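Local atomic coordinates of conserved hypothetical protein BT1257 (Bacteroides thetaiotaomicron, PDB entry 2FG1), a protein that is of unknown function but belongs to the macrodomain family and may remove ADP-ribose by hydrolysis from ADP-ribosylated thymidine in DNA. Residues 24-30 with 79-85; 119-125 with 151-157. One frame throughout, in Å; residues are numbered along the deposited sequence. Where two conformers were deposited one is given.

Overall arrangement
Both contacts are parallel strand pairings in the one mixed sheet of this macrodomain, whose strand order is 7-10, 153-157, 120-123, 22-29, 77-85, 68-74. Interaction 1 pairs 22-29 with 77-85 close to the centre of the chain; interaction 2 pairs 120-123 with 153-157 on the side toward the N-terminal strand, the two centres lying about 14 Å apart. They come in series along the chain, interaction 1 closing before interaction 2 opens. Strands 22-29 and 120-123 are neighbours, so the contacts join directly: Thr25 N lies 3.0 Å from His122 O, a probable hydrogen bond, and Thr25 OG1 packs 3.4 Å from Met123 CB. Together they make a continuous four-strand parallel core.

Interaction 1: 24-30 with 79-85; sequences ITHICND and VANMIGQ
Residues 24-29 and 79-85 are parallel strands whose short axes cross at -52° and approach to 4.4 Å. Ile24 pairs with Val79, and so on to Cys28 with Ile83; a beta bulge at Gly84 (phi/psi -132/8) then shifts the register, pairing Asn29 with Gln85.

Backbone hydrogen bonds run Ala80 N to Ile24 O (2.8 Å), His26 N to Ala80 O (3.3 Å), Met82 N to His26 O (3.1 Å), Cys28 N to Met82 O (2.7 Å) and Gly84 N to Cys28 O (3.0 Å). At the bulge Cys28 O also weakly accepts from Gln85 N (3.3 Å); past it, Asp30 N to Gln85 O (3.1 Å) is weak too.

His26, chi1 p, donates NE2 to Asn81 OD1 (2.8 Å). A water bridges Ile27 O (2.8 Å) and Gln85 OE1 (2.9 Å), while Gln85 NE2 is hydrogen-bonded to Gly87 O.

Apolar packing joins Ile27 CG1 to selenomethionine Met82 CE (4.0 Å) and, on the other face, Ile24 CB to Val79 CG2 (4.2 Å).

Helices cover both faces of this three-layered macrodomain core: 100-117 meets Ile27 and Met82, 38-45 meets Ile24, His26 and Val79, and 48-59 meets Cys28, Asn81 and Ile83. Strands 120-123 and 68-74 flank the pair.

Interaction 2: 119-125 with 151-157; sequences ASVHMPR and IAVTVYD
Strands 120-123 and 153-157 lie parallel, their short axes 4.8 Å apart and 13° from aligned; Val121 pairs with Val153, His122 with Thr154 and Met123 with Val155. At the entrance, a water joins Ala119 O (3.0 Å) to Ala152 N (3.0 Å). Ser120, chi1 p, places OG 2.8 Å from His122 NE2, which donates to it. Val121 N donates to Ala152 O (2.9 Å) and Val121 O receives Thr154 N (2.9 Å), while its CG2 packs on Ile151 CG2 (4.0 Å). His122, chi1 m and chi2 -95°, brings ND1 to 2.7 Å from Tyr156 OH in a hydrogen bond; the rings meet rim to rim, centroids 5.9 Å apart and planes at 42°. Selenomethionine Met123 lies on the other face with chi1 p, setting CG 3.8 Å from Val155 CG2 and CE 3.9 Å from Val153 CG1. Its N donates to Thr154 O (2.9 Å), and its O accepts from Tyr156 N (2.9 Å). Past Pro124 a water spans Arg125 N (2.9 Å) and Tyr156 O (2.7 Å), and the Arg125 NH2 end forms a salt bridge with Asp157 OD1 (2.8 Å), its guanidinium also making a cation-pi contact with Trp135. Helix 135-147 links the two strands and covers Met123 and Val153, completing the beta-alpha-beta crossover unit that closes the chain of this macrodomain.

Interaction 1: 24-30 with 79-85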
loop_
_atom_site.group_PDB
_atom_site.type_symbol
_atom_site.label_atom_id
_atom_site.label_comp_id
_atom_site.label_asym_id
_atom_site.label_seq_id
_atom_site.Cartn_x
_atom_site.Cartn_y
_atom_site.Cartn_z
ATOM N N ILE A 24 -7.226 1.722 0.941
ATOM C CA ILE A 24 -6.348 1.807 -0.226
ATOM C C ILE A 24 -4.915 1.666 0.272
ATOM O O ILE A 24 -4.454 2.485 1.082
ATOM C CB ILE A 24 -6.510 3.163 -0.935
ATOM C CG1 ILE A 24 -7.924 3.315 -1.492
ATOM C CG2 ILE A 24 -5.473 3.329 -2.066
ATOM C CD1 ILE A 24 -8.301 4.758 -1.803
ATOM N N THR A 25 -4.203 0.645 -0.196
ATOM C CA THR A 25 -2.847 0.361 0.273
ATOM C C THR A 25 -1.838 0.695 -0.808
ATOM O O THR A 25 -2.026 0.317 -1.962
ATOM C CB THR A 25 -2.659 -1.126 0.630
ATOM O OG1 THR A 25 -2.938 -1.935 -0.523
ATOM C CG2 THR A 25 -3.581 -1.551 1.749
ATOM N N HIS A 26 -0.742 1.357 -0.440
ATOM C CA HIS A 26 0.321 1.619 -1.409
ATOM C C HIS A 26 1.670 1.665 -0.696
ATOM O O HIS A 26 1.735 1.811 0.522
ATOM C CB HIS A 26 0.020 2.906 -2.185
ATOM C CG HIS A 26 0.172 4.133 -1.359
ATOM N ND1 HIS A 26 1.117 5.091 -1.642
ATOM C CD2 HIS A 26 -0.443 4.520 -0.216
ATOM C CE1 HIS A 26 1.063 6.036 -0.717
ATOM N NE2 HIS A 26 0.132 5.709 0.163
ATOM N N ILE A 27 2.738 1.510 -1.469
ATOM C CA ILE A 27 4.089 1.408 -0.926
ATOM C C ILE A 27 4.799 2.751 -0.972
ATOM O O ILE A 27 4.973 3.358 -2.048
ATOM C CB ILE A 27 4.926 0.349 -1.675
ATOM C CG1 ILE A 27 4.323 -1.051 -1.481
ATOM C CG2 ILE A 27 6.370 0.366 -1.169
ATOM C CD1 ILE A 27 4.956 -2.134 -2.365
ATOM N N CYS A 28 5.213 3.189 0.216
ATOM C CA CYS A 28 5.994 4.393 0.404
ATOM C C CYS A 28 7.449 4.051 0.657
ATOM O O CYS A 28 7.800 2.939 1.076
ATOM C CB CYS A 28 5.445 5.170 1.607
ATOM S SG CYS A 28 3.780 5.765 1.411
ATOM N N ASN A 29 8.313 5.023 0.408
ATOM C CA ASN A 29 9.724 4.856 0.736
ATOM C C ASN A 29 10.057 5.322 2.152
ATOM O O ASN A 29 9.241 5.971 2.836
ATOM C CB ASN A 29 10.601 5.571 -0.290
ATOM C CG ASN A 29 10.356 7.053 -0.301
ATOM O OD1 ASN A 29 10.805 7.768 0.597
ATOM N ND2 ASN A 29 9.589 7.519 -1.284
ATOM N N ASP A 30 11.270 4.988 2.578
ATOM C CA ASP A 30 11.730 5.295 3.933
ATOM C C ASP A 30 12.570 6.572 4.041
ATOM O O ASP A 30 13.273 6.759 5.040
ATOM C CB ASP A 30 12.482 4.093 4.531
ATOM C CG ASP A 30 13.729 3.719 3.749
ATOM O OD1 ASP A 30 14.052 4.396 2.746
ATOM O OD2 ASP A 30 14.396 2.739 4.158
ATOM N N VAL A 79 -6.577 5.317 3.730
ATOM C CA VAL A 79 -5.372 5.045 2.953
ATOM C C VAL A 79 -4.297 4.541 3.903
ATOM O O VAL A 79 -4.089 5.129 4.972
ATOM C CB VAL A 79 -4.882 6.312 2.193
ATOM C CG1 VAL A 79 -3.524 6.062 1.507
ATOM C CG2 VAL A 79 -5.926 6.781 1.193
ATOM N N ALA A 80 -3.634 3.444 3.532
ATOM C CA ALA A 80 -2.538 2.886 4.305
ATOM C C ALA A 80 -1.227 3.233 3.622
ATOM O O ALA A 80 -0.924 2.722 2.535
ATOM C CB ALA A 80 -2.707 1.372 4.427
ATOM N N ASN A 81 -0.460 4.116 4.259
ATOM C CA ASN A 81 0.880 4.482 3.791
ATOM C C ASN A 81 1.842 3.431 4.355
ATOM O O ASN A 81 2.128 3.439 5.544
ATOM C CB ASN A 81 1.282 5.873 4.322
ATOM C CG ASN A 81 0.418 7.013 3.788
ATOM O OD1 ASN A 81 -0.071 6.989 2.667
ATOM N ND2 ASN A 81 0.302 8.079 4.592
HETATM N N MSE A 82 2.302 2.515 3.502
HETATM C CA MSE A 82 3.078 1.355 3.944
HETATM C C MSE A 82 4.539 1.554 3.600
HETATM O O MSE A 82 4.881 1.640 2.430
HETATM C CB MSE A 82 2.592 0.089 3.222
HETATM C CG MSE A 82 1.099 -0.236 3.410
HETATM SE SE MSE A 82 0.605 -1.986 2.703
HETATM C CE MSE A 82 1.180 -1.766 0.849
ATOM N N ILE A 83 5.416 1.609 4.599
ATOM C CA ILE A 83 6.832 1.826 4.288
ATOM C C ILE A 83 7.460 0.505 3.856
ATOM O O ILE A 83 7.794 -0.340 4.691
ATOM C CB ILE A 83 7.609 2.479 5.447
ATOM C CG1 ILE A 83 6.956 3.805 5.853
ATOM C CG2 ILE A 83 9.066 2.707 5.030
ATOM C CD1 ILE A 83 7.665 4.496 7.013
ATOM N N GLY A 84 7.612 0.333 2.543
ATOM C CA GLY A 84 8.021 -0.953 1.978
ATOM C C GLY A 84 9.140 -0.916 0.964
ATOM O O GLY A 84 9.426 -1.926 0.321
ATOM N N GLN A 85 9.762 0.243 0.806
ATOM C CA GLN A 85 10.914 0.327 -0.071
ATOM C C GLN A 85 11.992 1.205 0.544
ATOM O O GLN A 85 11.709 2.178 1.247
ATOM C CB GLN A 85 10.527 0.767 -1.489
ATOM C CG GLN A 85 10.249 2.226 -1.623
ATOM C CD GLN A 85 9.982 2.639 -3.066
ATOM O OE1 GLN A 85 8.899 2.372 -3.601
ATOM N NE2 GLN A 85 10.955 3.309 -3.692
HETATM O O HOH W 1 6.171 2.428 -4.460
#

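Interaction 2: 119-125 with 151-157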
loop_
_atom_site.group_PDB
_atom_site.type_symbol
_atom_site.label_atom_id
_atom_site.label_comp_id
_atom_site.label_asym_id
_atom_site.label_seq_id
_atom_site.Cartn_x
_atom_site.Cartn_y
_atom_site.Cartn_z
ATOM N N ALA A 119 -13.140 -4.416 6.616
ATOM C CA ALA A 119 -12.840 -3.684 5.399
ATOM C C ALA A 119 -12.328 -4.572 4.283
ATOM O O ALA A 119 -11.947 -5.723 4.506
ATOM C CB ALA A 119 -11.850 -2.586 5.695
ATOM N N SER A 120 -12.324 -4.011 3.080
ATOM C CA SER A 120 -11.669 -4.624 1.917
ATOM C C SER A 120 -10.471 -3.774 1.517
ATOM O O SER A 120 -10.349 -2.615 1.915
ATOM C CB SER A 120 -12.648 -4.713 0.755
ATOM O OG SER A 120 -13.161 -3.431 0.422
ATOM N N VAL A 121 -9.579 -4.372 0.729
ATOM C CA VAL A 121 -8.332 -3.736 0.297
ATOM C C VAL A 121 -8.359 -3.432 -1.195
ATOM O O VAL A 121 -8.854 -4.232 -2.002
ATOM C CB VAL A 121 -7.126 -4.612 0.684
ATOM C CG1 VAL A 121 -5.824 -4.147 0.024
ATOM C CG2 VAL A 121 -6.959 -4.610 2.197
ATOM N N HIS A 122 -7.826 -2.262 -1.537
ATOM C CA HIS A 122 -7.830 -1.734 -2.891
ATOM C C HIS A 122 -6.446 -1.195 -3.177
ATOM O O HIS A 122 -5.904 -0.433 -2.375
ATOM C CB HIS A 122 -8.903 -0.651 -2.996
ATOM C CG HIS A 122 -10.262 -1.187 -2.700
ATOM N ND1 HIS A 122 -11.117 -1.614 -3.690
ATOM C CD2 HIS A 122 -10.856 -1.488 -1.521
ATOM C CE1 HIS A 122 -12.209 -2.108 -3.133
ATOM N NE2 HIS A 122 -12.071 -2.049 -1.818
HETATM N N MSE A 123 -5.854 -1.587 -4.302
HETATM C CA MSE A 123 -4.462 -1.223 -4.527
HETATM C C MSE A 123 -4.110 -1.115 -5.986
HETATM O O MSE A 123 -4.699 -1.786 -6.820
HETATM C CB MSE A 123 -3.537 -2.248 -3.864
HETATM C CG MSE A 123 -3.646 -3.665 -4.439
HETATM SE SE MSE A 123 -2.284 -4.856 -3.842
HETATM C CE MSE A 123 -2.865 -5.188 -2.057
ATOM N N PRO A 124 -3.088 -0.298 -6.299
ATOM C CA PRO A 124 -2.469 -0.405 -7.620
ATOM C C PRO A 124 -1.587 -1.667 -7.655
ATOM O O PRO A 124 -1.590 -2.449 -6.686
ATOM C CB PRO A 124 -1.625 0.874 -7.698
ATOM C CG PRO A 124 -1.193 1.088 -6.259
ATOM C CD PRO A 124 -2.405 0.689 -5.432
ATOM N N ARG A 125 -0.862 -1.880 -8.757
ATOM C CA ARG A 125 0.100 -2.990 -8.823
ATOM C C ARG A 125 1.326 -2.610 -8.008
ATOM O O ARG A 125 2.357 -2.186 -8.535
ATOM C CB ARG A 125 0.511 -3.318 -10.265
ATOM C CG ARG A 125 -0.635 -3.686 -11.186
ATOM C CD ARG A 125 -0.137 -4.248 -12.513
ATOM N NE ARG A 125 0.243 -5.654 -12.396
ATOM C CZ ARG A 125 -0.593 -6.682 -12.542
ATOM N NH1 ARG A 125 -0.145 -7.917 -12.421
ATOM N NH2 ARG A 125 -1.877 -6.485 -12.805
ATOM N N ILE A 151 -10.163 -11.508 3.428
ATOM C CA ILE A 151 -10.155 -10.079 3.144
ATOM C C ILE A 151 -10.113 -9.910 1.629
ATOM O O ILE A 151 -9.177 -10.383 0.964
ATOM C CB ILE A 151 -8.945 -9.370 3.777
ATOM C CG1 ILE A 151 -8.919 -9.584 5.293
ATOM C CG2 ILE A 151 -8.975 -7.868 3.451
ATOM C CD1 ILE A 151 -7.565 -9.339 5.910
ATOM N N ALA A 152 -11.140 -9.267 1.081
ATOM C CA ALA A 152 -11.210 -9.031 -0.359
ATOM C C ALA A 152 -10.089 -8.081 -0.773
ATOM O O ALA A 152 -9.773 -7.131 -0.060
ATOM C CB ALA A 152 -12.575 -8.469 -0.745
ATOM N N VAL A 153 -9.477 -8.359 -1.926
ATOM C CA VAL A 153 -8.424 -7.513 -2.489
ATOM C C VAL A 153 -8.730 -7.249 -3.946
ATOM O O VAL A 153 -8.948 -8.194 -4.698
ATOM C CB VAL A 153 -7.029 -8.183 -2.398
ATOM C CG1 VAL A 153 -5.961 -7.302 -3.036
ATOM C CG2 VAL A 153 -6.659 -8.490 -0.949
ATOM N N THR A 154 -8.737 -5.971 -4.321
ATOM C CA THR A 154 -8.893 -5.546 -5.707
ATOM C C THR A 154 -7.642 -4.805 -6.151
ATOM O O THR A 154 -7.195 -3.879 -5.465
ATOM C CB THR A 154 -10.138 -4.644 -5.877
ATOM O OG1 THR A 154 -11.287 -5.346 -5.374
ATOM C CG2 THR A 154 -10.399 -4.311 -7.345
ATOM N N VAL A 155 -7.080 -5.252 -7.276
ATOM C CA VAL A 155 -5.905 -4.631 -7.891
ATOM C C VAL A 155 -6.392 -3.908 -9.138
ATOM O O VAL A 155 -7.120 -4.487 -9.955
ATOM C CB VAL A 155 -4.813 -5.681 -8.247
ATOM C CG1 VAL A 155 -3.651 -5.031 -8.992
ATOM C CG2 VAL A 155 -4.289 -6.371 -6.983
ATOM N N TYR A 156 -5.977 -2.646 -9.259
ATOM C CA TYR A 156 -6.448 -1.746 -10.304
ATOM C C TYR A 156 -5.358 -1.547 -11.340
ATOM O O TYR A 156 -4.285 -1.042 -11.011
ATOM C CB TYR A 156 -6.856 -0.390 -9.689
ATOM C CG TYR A 156 -8.043 -0.503 -8.763
ATOM C CD1 TYR A 156 -9.298 -0.088 -9.179
ATOM C CD2 TYR A 156 -7.913 -1.046 -7.487
ATOM C CE1 TYR A 156 -10.400 -0.206 -8.344
ATOM C CE2 TYR A 156 -9.013 -1.184 -6.646
ATOM C CZ TYR A 156 -10.249 -0.753 -7.086
ATOM O OH TYR A 156 -11.350 -0.886 -6.274
ATOM N N ASP A 157 -5.634 -1.961 -12.575
ATOM C CA ASP A 157 -4.700 -1.845 -13.689
ATOM C C ASP A 157 -4.948 -0.517 -14.398
ATOM O O ASP A 157 -6.080 -0.220 -14.804
ATOM C CB ASP A 157 -4.905 -2.984 -14.707
ATOM C CG ASP A 157 -4.485 -4.361 -14.190
ATOM O OD1 ASP A 157 -3.854 -4.479 -13.119
ATOM O OD2 ASP A 157 -4.811 -5.343 -14.890
HETATM O O HOH W 2 -13.097 -7.935 2.851
HETATM O O HOH W 3 -11.421 -5.395 -2.586
HETATM O O HOH W 4 -1.643 -0.448 -11.130
#